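Local coordinates for glycosylation Associate Protein 2 (Streptococcus agalactiae serotype V, PDB 6OYC) that probably serves in the glycosylation and accessory Sec-dependent secretion of bacterial surface glycoproteins, as one component of the Gap123 complex, at residues F81-V86 against S104-R109; E159-F164 against K247-V252; D197-L202 against F221-L226; P290-P295 against K320-L325; H380-N385 against K441-G446. One frame throughout, in Å; residues are numbered along the deposited sequence.

Contact 1. Residues F81-V86 against S104-R109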
# COMPACT_ATOMS: atom_id res chain seq x y z
N PHE B 81 9.79 18.88 -9.38
CA PHE B 81 8.59 18.12 -9.06
C PHE B 81 8.84 16.63 -9.16
O PHE B 81 9.57 16.17 -10.04
CB PHE B 81 7.41 18.52 -9.96
CG PHE B 81 6.92 19.92 -9.72
CD1 PHE B 81 6.11 20.21 -8.63
CD2 PHE B 81 7.32 20.97 -10.57
CE1 PHE B 81 5.68 21.52 -8.38
CE2 PHE B 81 6.90 22.26 -10.34
CZ PHE B 81 6.08 22.54 -9.23
N GLU B 82 8.22 15.87 -8.26
CA GLU B 82 8.34 14.43 -8.19
C GLU B 82 7.22 13.78 -9.00
O GLU B 82 6.25 14.42 -9.38
CB GLU B 82 8.25 13.95 -6.73
CG GLU B 82 9.35 14.48 -5.85
CD GLU B 82 10.70 13.92 -6.24
OE1 GLU B 82 10.87 12.68 -6.17
OE2 GLU B 82 11.58 14.72 -6.64
N VAL B 83 7.36 12.47 -9.22
CA VAL B 83 6.28 11.74 -9.86
C VAL B 83 4.96 11.91 -9.09
O VAL B 83 4.94 12.14 -7.87
CB VAL B 83 6.66 10.26 -10.00
CG1 VAL B 83 7.77 10.10 -11.06
CG2 VAL B 83 7.10 9.68 -8.64
N TYR B 84 3.85 11.81 -9.82
CA TYR B 84 2.48 11.94 -9.29
C TYR B 84 2.16 13.32 -8.74
O TYR B 84 1.03 13.54 -8.28
CB TYR B 84 2.20 10.90 -8.20
CG TYR B 84 2.44 9.50 -8.69
CD1 TYR B 84 1.64 8.97 -9.70
CD2 TYR B 84 3.47 8.73 -8.18
CE1 TYR B 84 1.85 7.69 -10.17
CE2 TYR B 84 3.69 7.45 -8.65
CZ TYR B 84 2.88 6.94 -9.66
OH TYR B 84 3.09 5.66 -10.15
N GLU B 85 3.12 14.26 -8.78
CA GLU B 85 2.86 15.63 -8.37
C GLU B 85 2.39 16.50 -9.52
O GLU B 85 2.16 17.70 -9.32
CB GLU B 85 4.10 16.25 -7.72
CG GLU B 85 4.43 15.65 -6.36
CD GLU B 85 5.56 16.38 -5.64
OE1 GLU B 85 6.21 17.26 -6.25
OE2 GLU B 85 5.81 16.04 -4.47
N VAL B 86 2.26 15.95 -10.72
CA VAL B 86 1.93 16.74 -11.90
C VAL B 86 0.51 16.39 -12.31
O VAL B 86 0.10 15.22 -12.26
CB VAL B 86 2.95 16.47 -13.03
CG1 VAL B 86 2.59 17.27 -14.29
CG2 VAL B 86 4.34 16.83 -12.54
N SER B 104 7.29 11.05 -17.75
CA SER B 104 8.37 10.92 -16.79
C SER B 104 7.91 11.27 -15.38
O SER B 104 8.53 10.83 -14.41
CB SER B 104 9.56 11.80 -17.18
OG SER B 104 9.30 13.15 -16.86
N LYS B 105 6.83 12.04 -15.25
CA LYS B 105 6.34 12.44 -13.94
C LYS B 105 5.08 11.69 -13.53
O LYS B 105 4.43 12.08 -12.55
CB LYS B 105 6.09 13.95 -13.90
CG LYS B 105 7.31 14.78 -14.21
CD LYS B 105 8.43 14.47 -13.24
CE LYS B 105 9.49 15.56 -13.26
NZ LYS B 105 10.61 15.22 -12.36
N MET B 106 4.72 10.63 -14.26
CA MET B 106 3.48 9.89 -14.05
C MET B 106 2.31 10.84 -13.79
O MET B 106 1.56 10.66 -12.84
CB MET B 106 3.61 8.89 -12.90
CG MET B 106 4.80 7.95 -13.03
SD MET B 106 4.68 6.89 -14.50
CE MET B 106 3.59 5.60 -13.90
N ALA B 107 2.17 11.86 -14.64
CA ALA B 107 1.18 12.90 -14.40
C ALA B 107 -0.19 12.28 -14.15
O ALA B 107 -0.61 11.37 -14.86
CB ALA B 107 1.11 13.85 -15.58
N GLN B 108 -0.86 12.77 -13.11
CA GLN B 108 -2.23 12.38 -12.82
C GLN B 108 -3.18 13.18 -13.70
O GLN B 108 -2.98 14.37 -13.95
CB GLN B 108 -2.57 12.61 -11.33
CG GLN B 108 -1.57 11.99 -10.34
CD GLN B 108 -2.20 11.65 -9.00
OE1 GLN B 108 -3.33 11.16 -8.95
NE2 GLN B 108 -1.48 11.91 -7.90
N ARG B 109 -4.23 12.51 -14.17
CA ARG B 109 -5.20 13.14 -15.04
C ARG B 109 -6.42 13.53 -14.21
O ARG B 109 -6.92 12.72 -13.43
CB ARG B 109 -5.59 12.19 -16.17
CG ARG B 109 -4.41 11.76 -17.03
CD ARG B 109 -3.88 12.93 -17.86
NE ARG B 109 -3.05 12.47 -18.97
CZ ARG B 109 -3.38 12.56 -20.26
NH1 ARG B 109 -4.54 13.10 -20.62
NH2 ARG B 109 -2.55 12.12 -21.19
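Tyr84 and Met106 show how a surface turn can be pressed against the end of a helix: their side chains lie side by side and point the same way. CB of Met106 sits over one face of the Tyr84 ring, 3.9 Å from the centroid and 29° off the ring normal, a CH-pi contact. CG of Gln108 meets the same ring at its edge, and the ring's hydroxyl bonds to the carbonyl of Phe288.

Lys105 and Val86 cross obliquely, with Val86 CG2 3.6 Å from Lys105 CB. The lysine bends at chi2 (-58°), and beyond that bend its chain runs on to place NZ 2.7 Å from Phe81 O. Ser78 O is a second acceptor for the ammonium.

The amide of Gln108 makes a second side-chain link. NE2 lies 3.0 Å from Tyr84 O, in the carbonyl plane on a lone pair, and also reaches Leu266 O. Backbone bonds complete the join: Tyr84 N to Lys105 O at 2.8 Å, and Gln108 N to Val86 O at 2.8 Å.

Residues Glu82 to Glu85 form a type II beta turn, and Met106, with positive phi, is the C-prime residue of a Schellman motif that ends helix 96-104. The whole belongs to a beta-alpha-beta crossover, from strand 86-89 to strand 108-110, in a parallel sheet of order 2-1-3-4-5, as in flavodoxin-like folds.

Contact 2. Residues E159-F164 against K247-V252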
# COMPACT_ATOMS: atom_id res chain seq x y z
N GLU B 159 -18.63 -13.97 12.75
CA GLU B 159 -19.69 -14.56 11.95
C GLU B 159 -20.98 -14.51 12.76
O GLU B 159 -21.04 -15.05 13.87
CB GLU B 159 -19.32 -15.99 11.58
CG GLU B 159 -20.07 -16.58 10.41
CD GLU B 159 -19.57 -17.97 10.08
OE1 GLU B 159 -18.65 -18.45 10.79
OE2 GLU B 159 -20.10 -18.56 9.12
N LEU B 160 -22.00 -13.85 12.21
CA LEU B 160 -23.31 -13.74 12.83
C LEU B 160 -24.33 -14.36 11.90
O LEU B 160 -24.34 -14.06 10.70
CB LEU B 160 -23.67 -12.29 13.10
CG LEU B 160 -22.60 -11.61 13.95
CD1 LEU B 160 -22.47 -10.12 13.64
CD2 LEU B 160 -22.92 -11.84 15.42
N GLU B 161 -25.20 -15.20 12.45
CA GLU B 161 -26.23 -15.85 11.66
C GLU B 161 -27.56 -15.86 12.40
O GLU B 161 -27.62 -16.21 13.58
CB GLU B 161 -25.82 -17.28 11.31
CG GLU B 161 -26.85 -18.05 10.52
CD GLU B 161 -26.32 -19.39 10.03
OE1 GLU B 161 -25.24 -19.82 10.50
OE2 GLU B 161 -26.99 -20.00 9.18
N GLY B 162 -28.63 -15.47 11.70
CA GLY B 162 -29.98 -15.55 12.26
C GLY B 162 -30.91 -14.54 11.60
O GLY B 162 -30.77 -14.22 10.42
N GLN B 163 -31.87 -14.08 12.40
CA GLN B 163 -32.82 -13.06 11.98
C GLN B 163 -32.45 -11.72 12.60
O GLN B 163 -32.33 -11.62 13.83
CB GLN B 163 -34.24 -13.45 12.37
CG GLN B 163 -34.56 -14.89 11.99
CD GLN B 163 -35.57 -15.01 10.86
OE1 GLN B 163 -35.64 -14.13 9.99
NE2 GLN B 163 -36.34 -16.09 10.85
N PHE B 164 -32.31 -10.70 11.76
CA PHE B 164 -31.82 -9.40 12.19
C PHE B 164 -32.90 -8.33 12.27
O PHE B 164 -32.64 -7.27 12.85
CB PHE B 164 -30.68 -8.95 11.26
CG PHE B 164 -29.51 -9.89 11.30
CD1 PHE B 164 -28.53 -9.75 12.27
CD2 PHE B 164 -29.44 -10.97 10.43
CE1 PHE B 164 -27.47 -10.65 12.34
CE2 PHE B 164 -28.39 -11.87 10.50
CZ PHE B 164 -27.40 -11.71 11.46
N LYS B 247 -30.88 -6.06 8.78
CA LYS B 247 -32.24 -6.54 8.63
C LYS B 247 -32.23 -7.76 7.72
O LYS B 247 -31.32 -7.94 6.89
CB LYS B 247 -33.17 -5.46 8.08
CG LYS B 247 -32.81 -4.95 6.70
CD LYS B 247 -33.92 -4.05 6.20
CE LYS B 247 -33.70 -3.57 4.79
NZ LYS B 247 -34.95 -2.90 4.31
N GLY B 248 -33.25 -8.60 7.88
CA GLY B 248 -33.36 -9.81 7.09
C GLY B 248 -32.80 -11.03 7.81
O GLY B 248 -32.70 -11.08 9.04
N LYS B 249 -32.44 -12.03 7.02
CA LYS B 249 -32.03 -13.32 7.55
C LYS B 249 -30.87 -13.86 6.73
O LYS B 249 -30.86 -13.76 5.50
CB LYS B 249 -33.21 -14.29 7.55
CG LYS B 249 -32.84 -15.77 7.37
CD LYS B 249 -32.70 -16.50 8.71
CE LYS B 249 -32.11 -17.94 8.58
NZ LYS B 249 -30.64 -18.04 8.35
N GLY B 250 -29.90 -14.43 7.42
CA GLY B 250 -28.77 -15.04 6.78
C GLY B 250 -27.52 -14.89 7.65
O GLY B 250 -27.60 -15.00 8.87
N ILE B 251 -26.39 -14.65 6.99
CA ILE B 251 -25.09 -14.68 7.63
C ILE B 251 -24.33 -13.41 7.27
O ILE B 251 -24.27 -13.03 6.10
CB ILE B 251 -24.27 -15.91 7.21
CG1 ILE B 251 -24.99 -17.19 7.59
CG2 ILE B 251 -22.88 -15.86 7.85
CD1 ILE B 251 -24.23 -18.44 7.21
N VAL B 252 -23.76 -12.76 8.27
CA VAL B 252 -22.78 -11.70 8.10
C VAL B 252 -21.46 -12.22 8.63
O VAL B 252 -21.41 -12.79 9.72
CB VAL B 252 -23.19 -10.42 8.86
CG1 VAL B 252 -22.36 -9.23 8.42
CG2 VAL B 252 -24.69 -10.16 8.69
O HOH W 1 -35.26 -10.72 10.66
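Leu160 and Val252 pair through two backbone bonds in an antiparallel beta sheet, while Phe164 packs where both segments turn a corner, at Gly162 and at Gly248 to Gly250, consistent with a sandwich-like packing of two antiparallel sheets. Strands 238-247 and 251-262 belong to different sheets, and the second corner makes the passage between them.

Followed outward, Phe164 travels along the opposite backbone. Its CB lies 3.7 Å from Gly248 O, the oxygen that also accepts from Phe164 N at 2.8 Å. CG remains near that oxygen, and CD2 is 3.5 Å from it. One atom further, CE2 meets Gly250 O at 3.6 Å, with the oxygen in the ring plane at its edge. The tip, CZ, reaches Val252 CG2 at 4.2 Å. The ring of Phe146 meets it, planes about 20° apart, and Leu171 and Ile198 also touch it.

On the other side of the strands the carboxylate of Glu161 lies across Ile251, CD to CG1 at 3.5 Å. Between the two glycines, Gly250 O accepts from Gly162 N at 3.0 Å.

Contact 3. Residues D197-L202 against F221-L226; sequences DIDIRL and FEKEDL
A beta hairpin built from strands 198-208 and 215-222 is joined here by Arg201 and Glu222, a non-hydrogen-bonded antiparallel pair whose side chains lie side by side and point the same way. Arg201 grips a single oxygen side-on: NE and NH2 each lie 3.0 Å from Glu222 OE1, which is in the guanidinium plane. Both nitrogens approach OE1 from the same face of the carboxylate, whose plane is turned 41° from the guanidinium. CG of Glu222 stands between its own backbone N and carbonyl carbon (chi1 54°), the crowded position, and from there the otherwise extended chain lies beside Arg201. The other oxygen, OE2, uses its anti lone pair for Lys223 NZ at 3.2 Å.

Backbone bonds fix the pairing, Leu202 N to Phe221 O at 2.7 Å and Phe221 N back to Leu202 O. Where the strand gives way to a turn, Lys223 N reaches Ile200 O at 3.2 Å. On the buried side Leu226 divides its methyls, CD1 3.5 Å from Ile200 CG1 and CD2 3.8 Å from Leu202 CB.

With one carboxylate shared between two cations, Glu222 would be expected to stay ionised, so the hairpin combines a charged, partly exposed face with an apolar one turned inward.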
# COMPACT_ATOMS: atom_id res chain seq x y z
N ASP B 197 -30.56 -13.10 2.41
CA ASP B 197 -31.26 -11.83 2.21
C ASP B 197 -31.04 -10.92 3.42
O ASP B 197 -31.93 -10.67 4.24
CB ASP B 197 -32.75 -12.07 1.96
CG ASP B 197 -32.99 -13.23 1.02
OD1 ASP B 197 -32.57 -13.14 -0.16
OD2 ASP B 197 -33.60 -14.23 1.47
N ILE B 198 -29.81 -10.43 3.53
CA ILE B 198 -29.42 -9.53 4.60
C ILE B 198 -29.01 -8.20 3.99
O ILE B 198 -28.31 -8.16 2.98
CB ILE B 198 -28.25 -10.06 5.44
CG1 ILE B 198 -28.54 -11.45 5.94
CG2 ILE B 198 -27.96 -9.12 6.61
CD1 ILE B 198 -27.74 -11.75 7.18
N ASP B 199 -29.43 -7.12 4.62
CA ASP B 199 -28.89 -5.82 4.32
C ASP B 199 -28.24 -5.29 5.60
O ASP B 199 -28.78 -5.48 6.69
CB ASP B 199 -29.98 -4.87 3.81
CG ASP B 199 -30.55 -5.31 2.45
OD1 ASP B 199 -30.01 -6.25 1.83
OD2 ASP B 199 -31.54 -4.69 1.98
N ILE B 200 -27.08 -4.69 5.47
CA ILE B 200 -26.43 -4.06 6.61
C ILE B 200 -26.21 -2.59 6.30
O ILE B 200 -25.97 -2.19 5.15
CB ILE B 200 -25.09 -4.74 6.99
CG1 ILE B 200 -24.10 -4.67 5.85
CG2 ILE B 200 -25.32 -6.19 7.41
CD1 ILE B 200 -22.73 -5.18 6.22
N ARG B 201 -26.30 -1.77 7.36
CA ARG B 201 -26.07 -0.34 7.30
C ARG B 201 -25.09 0.09 8.38
O ARG B 201 -25.24 -0.26 9.56
CB ARG B 201 -27.38 0.45 7.46
CG ARG B 201 -27.13 1.95 7.59
CD ARG B 201 -28.39 2.74 7.88
NE ARG B 201 -29.31 2.70 6.75
CZ ARG B 201 -30.63 2.77 6.84
NH1 ARG B 201 -31.23 2.90 8.02
NH2 ARG B 201 -31.36 2.70 5.74
N LEU B 202 -24.09 0.86 7.98
CA LEU B 202 -23.12 1.43 8.90
C LEU B 202 -23.49 2.88 9.18
O LEU B 202 -23.66 3.66 8.25
CB LEU B 202 -21.73 1.35 8.27
CG LEU B 202 -20.51 1.13 9.14
CD1 LEU B 202 -20.67 -0.14 9.97
CD2 LEU B 202 -19.29 1.06 8.25
N PHE B 221 -24.02 4.25 5.42
CA PHE B 221 -23.66 3.51 4.22
C PHE B 221 -24.23 2.10 4.35
O PHE B 221 -24.11 1.47 5.40
CB PHE B 221 -22.13 3.47 4.03
CG PHE B 221 -21.52 4.84 3.88
CD1 PHE B 221 -21.54 5.49 2.65
CD2 PHE B 221 -20.98 5.50 4.98
CE1 PHE B 221 -21.03 6.77 2.52
CE2 PHE B 221 -20.47 6.77 4.86
CZ PHE B 221 -20.48 7.41 3.64
N GLU B 222 -24.85 1.62 3.28
CA GLU B 222 -25.47 0.31 3.31
C GLU B 222 -25.10 -0.44 2.04
O GLU B 222 -24.54 0.14 1.10
CB GLU B 222 -26.98 0.40 3.46
CG GLU B 222 -27.62 1.28 2.43
CD GLU B 222 -29.00 1.75 2.85
OE1 GLU B 222 -29.09 2.65 3.72
OE2 GLU B 222 -29.99 1.23 2.31
N LYS B 223 -25.44 -1.73 2.04
CA LYS B 223 -25.22 -2.71 0.96
C LYS B 223 -23.99 -2.44 0.10
O LYS B 223 -22.87 -2.71 0.53
CB LYS B 223 -26.46 -2.82 0.05
CG LYS B 223 -27.70 -2.18 0.62
CD LYS B 223 -28.95 -2.57 -0.14
CE LYS B 223 -30.10 -1.73 0.31
NZ LYS B 223 -30.14 -0.43 -0.44
N GLU B 224 -24.19 -1.94 -1.12
CA GLU B 224 -23.10 -1.89 -2.09
C GLU B 224 -22.04 -0.88 -1.68
O GLU B 224 -20.85 -1.09 -1.96
CB GLU B 224 -23.64 -1.58 -3.49
CG GLU B 224 -22.57 -1.29 -4.57
CD GLU B 224 -21.52 -2.42 -4.75
OE1 GLU B 224 -20.43 -2.12 -5.29
OE2 GLU B 224 -21.79 -3.59 -4.39
N ASP B 225 -22.44 0.20 -1.01
CA ASP B 225 -21.47 1.17 -0.52
C ASP B 225 -20.47 0.54 0.44
O ASP B 225 -19.29 0.91 0.43
CB ASP B 225 -22.19 2.33 0.16
CG ASP B 225 -22.84 3.27 -0.83
OD1 ASP B 225 -22.43 3.21 -2.01
OD2 ASP B 225 -23.74 4.04 -0.46
N LEU B 226 -20.91 -0.42 1.26
CA LEU B 226 -19.99 -1.03 2.22
C LEU B 226 -18.98 -1.95 1.55
O LEU B 226 -18.01 -2.35 2.22
CB LEU B 226 -20.75 -1.81 3.28
CG LEU B 226 -21.60 -0.89 4.15
CD1 LEU B 226 -22.31 -1.67 5.27
CD2 LEU B 226 -20.74 0.22 4.73

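Contact 4. Residues P290-P295 against K320-L325; sequences PVDFKP and KTPFML
Val291 and Pro322 carry a contact in which no hydrogen bond passes between the two segments. One apolar side-chain pair is close: CG2 of Val291 lies 4.0 Å from Phe323 CD1, at the start of strand 323-327. The same methyl is 3.7 Å from Pro322 CA.

Most of the approach is of carbon to backbone carbonyl oxygen. The Pro322 ring meets two of them: CG is 3.1 Å from Pro290 O, and CD is 3.0 Å from Lys294 O. In return, Val291 CG2 comes within 3.2 Å of Thr321 O. A carboxylate joins in where Asp292 crosses Pro322 at about a right angle, its OD1 3.8 Å from CD.

Polar bonds within segment 290-295 shape the loop that does this. Pro290 to Phe293 form a type II' beta turn, and Asp292 OD1 accepts from Lys294 N at 3.0 Å in an Asx turn, with the donor on the anti side.

Like polar atoms also meet, for Asp292 OD2 and Lys320 O are two acceptors 3.2 Å apart. Arg516 lies against this group: it forms a salt bridge with Asp292 OD1, bonds to the carbonyls of Lys294 and Pro295, and makes a weak bond to Lys320 O. The segments are therefore joined mainly by packing, with Arg516 bound to 290-295 and only weakly to Lys320 O; its positive charge probably offsets the crowding of acceptors.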
# COMPACT_ATOMS: atom_id res chain seq x y z
N PRO B 290 8.85 5.07 -11.83
CA PRO B 290 9.72 4.62 -12.94
C PRO B 290 11.10 5.25 -12.93
O PRO B 290 11.98 4.75 -13.63
CB PRO B 290 8.93 5.04 -14.19
CG PRO B 290 8.25 6.30 -13.76
CD PRO B 290 7.89 6.10 -12.28
N VAL B 291 11.30 6.35 -12.21
CA VAL B 291 12.60 7.01 -12.06
C VAL B 291 13.22 7.31 -13.43
O VAL B 291 12.66 8.11 -14.19
CB VAL B 291 13.53 6.17 -11.16
CG1 VAL B 291 14.78 6.98 -10.70
CG2 VAL B 291 12.73 5.70 -9.94
N ASP B 292 14.37 6.73 -13.76
CA ASP B 292 15.05 7.05 -15.02
C ASP B 292 14.67 6.12 -16.16
O ASP B 292 15.24 6.23 -17.25
CB ASP B 292 16.58 7.07 -14.85
CG ASP B 292 17.14 5.75 -14.31
OD1 ASP B 292 16.56 4.67 -14.56
OD2 ASP B 292 18.19 5.80 -13.63
N PHE B 293 13.72 5.21 -15.94
CA PHE B 293 13.17 4.34 -16.97
C PHE B 293 14.22 3.40 -17.56
O PHE B 293 14.04 2.87 -18.66
CB PHE B 293 12.52 5.15 -18.10
CG PHE B 293 11.26 5.89 -17.71
CD1 PHE B 293 11.33 7.08 -16.98
CD2 PHE B 293 10.01 5.44 -18.12
CE1 PHE B 293 10.17 7.79 -16.66
CE2 PHE B 293 8.85 6.15 -17.80
CZ PHE B 293 8.93 7.33 -17.07
N LYS B 294 15.27 3.19 -16.82
CA LYS B 294 16.31 2.30 -17.23
C LYS B 294 16.33 1.11 -16.29
O LYS B 294 16.03 1.23 -15.15
CB LYS B 294 17.63 3.03 -17.25
CG LYS B 294 17.56 4.25 -18.11
CD LYS B 294 18.92 4.79 -18.44
CE LYS B 294 18.90 6.28 -18.59
NZ LYS B 294 19.71 6.88 -17.50
N PRO B 295 16.71 -0.04 -16.79
CA PRO B 295 16.76 -1.28 -16.02
C PRO B 295 17.70 -1.27 -14.87
O PRO B 295 18.67 -0.59 -14.89
CB PRO B 295 17.25 -2.28 -17.03
CG PRO B 295 16.82 -1.73 -18.32
CD PRO B 295 17.01 -0.27 -18.20
N LYS B 320 18.17 4.71 -7.02
CA LYS B 320 18.09 5.47 -8.27
C LYS B 320 17.68 4.57 -9.44
O LYS B 320 17.98 4.85 -10.60
CB LYS B 320 19.41 6.20 -8.55
CG LYS B 320 19.86 7.11 -7.39
CD LYS B 320 18.98 8.38 -7.29
CE LYS B 320 19.77 9.59 -6.79
NZ LYS B 320 19.59 10.82 -7.65
N THR B 321 16.98 3.50 -9.14
CA THR B 321 16.44 2.57 -10.11
C THR B 321 14.91 2.63 -10.10
O THR B 321 14.31 3.06 -9.11
CB THR B 321 16.94 1.15 -9.78
OG1 THR B 321 16.63 0.25 -10.85
CG2 THR B 321 16.30 0.65 -8.49
N PRO B 322 14.24 2.25 -11.19
CA PRO B 322 12.77 2.15 -11.13
C PRO B 322 12.37 1.11 -10.11
O PRO B 322 13.02 0.06 -9.99
CB PRO B 322 12.38 1.72 -12.55
CG PRO B 322 13.57 2.07 -13.41
CD PRO B 322 14.78 1.97 -12.53
N PHE B 323 11.31 1.40 -9.35
CA PHE B 323 10.98 0.52 -8.24
C PHE B 323 9.48 0.45 -7.96
O PHE B 323 8.71 1.37 -8.27
CB PHE B 323 11.74 0.92 -6.96
CG PHE B 323 11.28 2.21 -6.32
CD1 PHE B 323 11.82 3.42 -6.72
CD2 PHE B 323 10.36 2.19 -5.26
CE1 PHE B 323 11.45 4.61 -6.11
CE2 PHE B 323 9.97 3.38 -4.63
CZ PHE B 323 10.51 4.59 -5.06
N MET B 324 9.10 -0.67 -7.37
CA MET B 324 7.73 -0.95 -7.00
C MET B 324 7.72 -1.41 -5.56
O MET B 324 8.62 -2.15 -5.14
CB MET B 324 7.13 -2.01 -7.92
CG MET B 324 5.64 -2.15 -7.87
SD MET B 324 5.12 -3.35 -9.12
CE MET B 324 3.41 -3.67 -8.64
N LEU B 325 6.74 -0.94 -4.79
CA LEU B 325 6.50 -1.42 -3.43
C LEU B 325 5.16 -2.14 -3.38
O LEU B 325 4.20 -1.76 -4.06
CB LEU B 325 6.51 -0.27 -2.43
CG LEU B 325 7.59 0.78 -2.61
CD1 LEU B 325 7.39 1.89 -1.58
CD2 LEU B 325 8.99 0.15 -2.49

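Contact 5. Residues H380-N385 against K441-G446; sequences HGAKLN and KSIEEG
Where Ala382 and Lys383 meet Ser442, the flat groups stand around the meeting point. Phe448 packs on Ala382 and Ile443, one residue from each segment. The ring of Tyr379 takes Lys383 in a cation-pi contact. The imidazole of His380 has NE2 bonded to Tyr337 O, and the side chain touches Ile347 and Val348 of helix 341-358. The amide of Asn385 uses both ends, OD1 for Asn450 N and ND2 for Ser449 OG.

Across the contact itself, Ala382 points its methyl at the last turn of helix 429-444. CB is 3.2 Å from Ser442 O and 3.4 Å from Ser442 OG, while Ile443 CD1 touches it at 4.2 Å. Gly446 has no side chain; a CB there would point toward Ala382 and clash with its CB, and the bare CA lies 3.3 Å from Ala382 O.

Lys383 supplies the one hydrogen bond between the segments, NZ to Ser442 OG at 2.6 Å. Its chain is bent at chi2 and chi3, and CD and CE come near the same oxygen. The serine OG is anti to its backbone N (chi1 -180°) and is also bonded to Tyr379 O, so two partners fix the hydroxyl.

The contact thus joins the end of helix 372-381 to the end of helix 429-444. These helices precede the neighbouring parallel strands 388-392 and 452-458, an alpha/beta layering consistent with the alpha/beta-hydrolase clan of the family.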
# COMPACT_ATOMS: atom_id res chain seq x y z
N HIS B 380 5.66 -15.49 -5.71
CA HIS B 380 5.20 -14.90 -6.96
C HIS B 380 6.31 -14.87 -8.01
O HIS B 380 6.02 -14.87 -9.21
CB HIS B 380 4.63 -13.49 -6.70
CG HIS B 380 3.38 -13.50 -5.86
ND1 HIS B 380 2.16 -13.91 -6.33
CD2 HIS B 380 3.18 -13.16 -4.56
CE1 HIS B 380 1.25 -13.83 -5.37
NE2 HIS B 380 1.85 -13.38 -4.28
N GLY B 381 7.58 -14.86 -7.56
CA GLY B 381 8.69 -14.99 -8.49
C GLY B 381 8.57 -16.19 -9.40
O GLY B 381 8.87 -16.12 -10.60
N ALA B 382 8.09 -17.31 -8.85
CA ALA B 382 7.80 -18.50 -9.64
C ALA B 382 6.97 -18.22 -10.89
O ALA B 382 7.10 -18.92 -11.90
CB ALA B 382 7.09 -19.54 -8.75
N LYS B 383 6.11 -17.21 -10.85
CA LYS B 383 5.30 -16.87 -12.01
C LYS B 383 5.92 -15.78 -12.86
O LYS B 383 5.38 -15.45 -13.92
CB LYS B 383 3.90 -16.43 -11.59
CG LYS B 383 2.95 -17.57 -11.35
CD LYS B 383 3.19 -18.16 -9.97
CE LYS B 383 1.91 -18.63 -9.30
NZ LYS B 383 2.18 -18.87 -7.84
N LEU B 384 7.05 -15.22 -12.43
CA LEU B 384 7.60 -14.05 -13.09
C LEU B 384 8.98 -14.29 -13.70
O LEU B 384 9.41 -13.47 -14.53
CB LEU B 384 7.68 -12.87 -12.11
CG LEU B 384 6.31 -12.30 -11.71
CD1 LEU B 384 6.41 -11.50 -10.43
CD2 LEU B 384 5.79 -11.45 -12.83
N ASN B 385 9.67 -15.37 -13.35
CA ASN B 385 11.00 -15.71 -13.84
C ASN B 385 11.92 -14.48 -13.80
O ASN B 385 12.42 -14.05 -14.84
CB ASN B 385 10.94 -16.30 -15.24
CG ASN B 385 12.18 -17.10 -15.60
OD1 ASN B 385 13.24 -16.95 -14.99
ND2 ASN B 385 12.06 -17.94 -16.61
N LYS B 441 4.37 -25.88 -4.34
CA LYS B 441 3.70 -26.17 -5.60
C LYS B 441 3.88 -25.02 -6.58
O LYS B 441 4.01 -25.23 -7.79
CB LYS B 441 2.22 -26.49 -5.37
CG LYS B 441 1.30 -26.11 -6.53
CD LYS B 441 -0.17 -26.06 -6.12
CE LYS B 441 -1.05 -25.63 -7.28
NZ LYS B 441 -1.57 -26.78 -8.07
N SER B 442 3.87 -23.79 -6.08
CA SER B 442 4.18 -22.65 -6.93
C SER B 442 5.62 -22.73 -7.43
O SER B 442 5.90 -22.46 -8.60
CB SER B 442 3.95 -21.35 -6.16
OG SER B 442 4.24 -20.21 -6.94
N ILE B 443 6.54 -23.11 -6.54
CA ILE B 443 7.94 -23.26 -6.90
C ILE B 443 8.11 -24.34 -7.97
O ILE B 443 8.58 -24.07 -9.08
CB ILE B 443 8.78 -23.57 -5.65
CG1 ILE B 443 8.70 -22.40 -4.66
CG2 ILE B 443 10.21 -23.88 -6.04
CD1 ILE B 443 8.86 -21.04 -5.29
N GLU B 444 7.73 -25.58 -7.63
CA GLU B 444 7.70 -26.68 -8.59
C GLU B 444 7.15 -26.24 -9.94
O GLU B 444 7.84 -26.31 -10.96
CB GLU B 444 6.84 -27.82 -8.06
CG GLU B 444 7.41 -28.57 -6.89
CD GLU B 444 6.48 -29.66 -6.38
OE1 GLU B 444 6.15 -29.67 -5.17
OE2 GLU B 444 6.08 -30.52 -7.21
N GLU B 445 5.90 -25.78 -9.96
CA GLU B 445 5.26 -25.45 -11.22
C GLU B 445 5.79 -24.17 -11.85
O GLU B 445 5.34 -23.80 -12.94
CB GLU B 445 3.75 -25.33 -11.02
CG GLU B 445 3.11 -26.58 -10.48
CD GLU B 445 1.60 -26.49 -10.52
OE1 GLU B 445 1.03 -25.74 -9.70
OE2 GLU B 445 0.99 -27.15 -11.38
N GLY B 446 6.74 -23.50 -11.21
CA GLY B 446 7.21 -22.21 -11.66
C GLY B 446 8.36 -22.28 -12.64
O GLY B 446 8.64 -23.32 -13.25

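Along the chain the contacts run in series, except that contact 3 is nested within the loop closed by contact 2. These two form one cluster, centres 12 Å apart, in the antiparallel sheets of the beta-rich part; backbone bonds such as Lys247 N to Asp199 O link them. Contact 1, in the flavodoxin-like parallel sheet, touches contact 4 through Met106 on Pro290 and Ser104 on Phe293, centres 14 Å apart. Contact 4 lies at the start of strand 323-327 of the mixed sheet, and contact 5, centres 24 Å away, on helices that precede two of its strands. Contacts 2 and 4 have centres about 49 Å apart. Contacts 1 and 4 thus join the flavodoxin-like part to the hydrolase-like alpha/beta part.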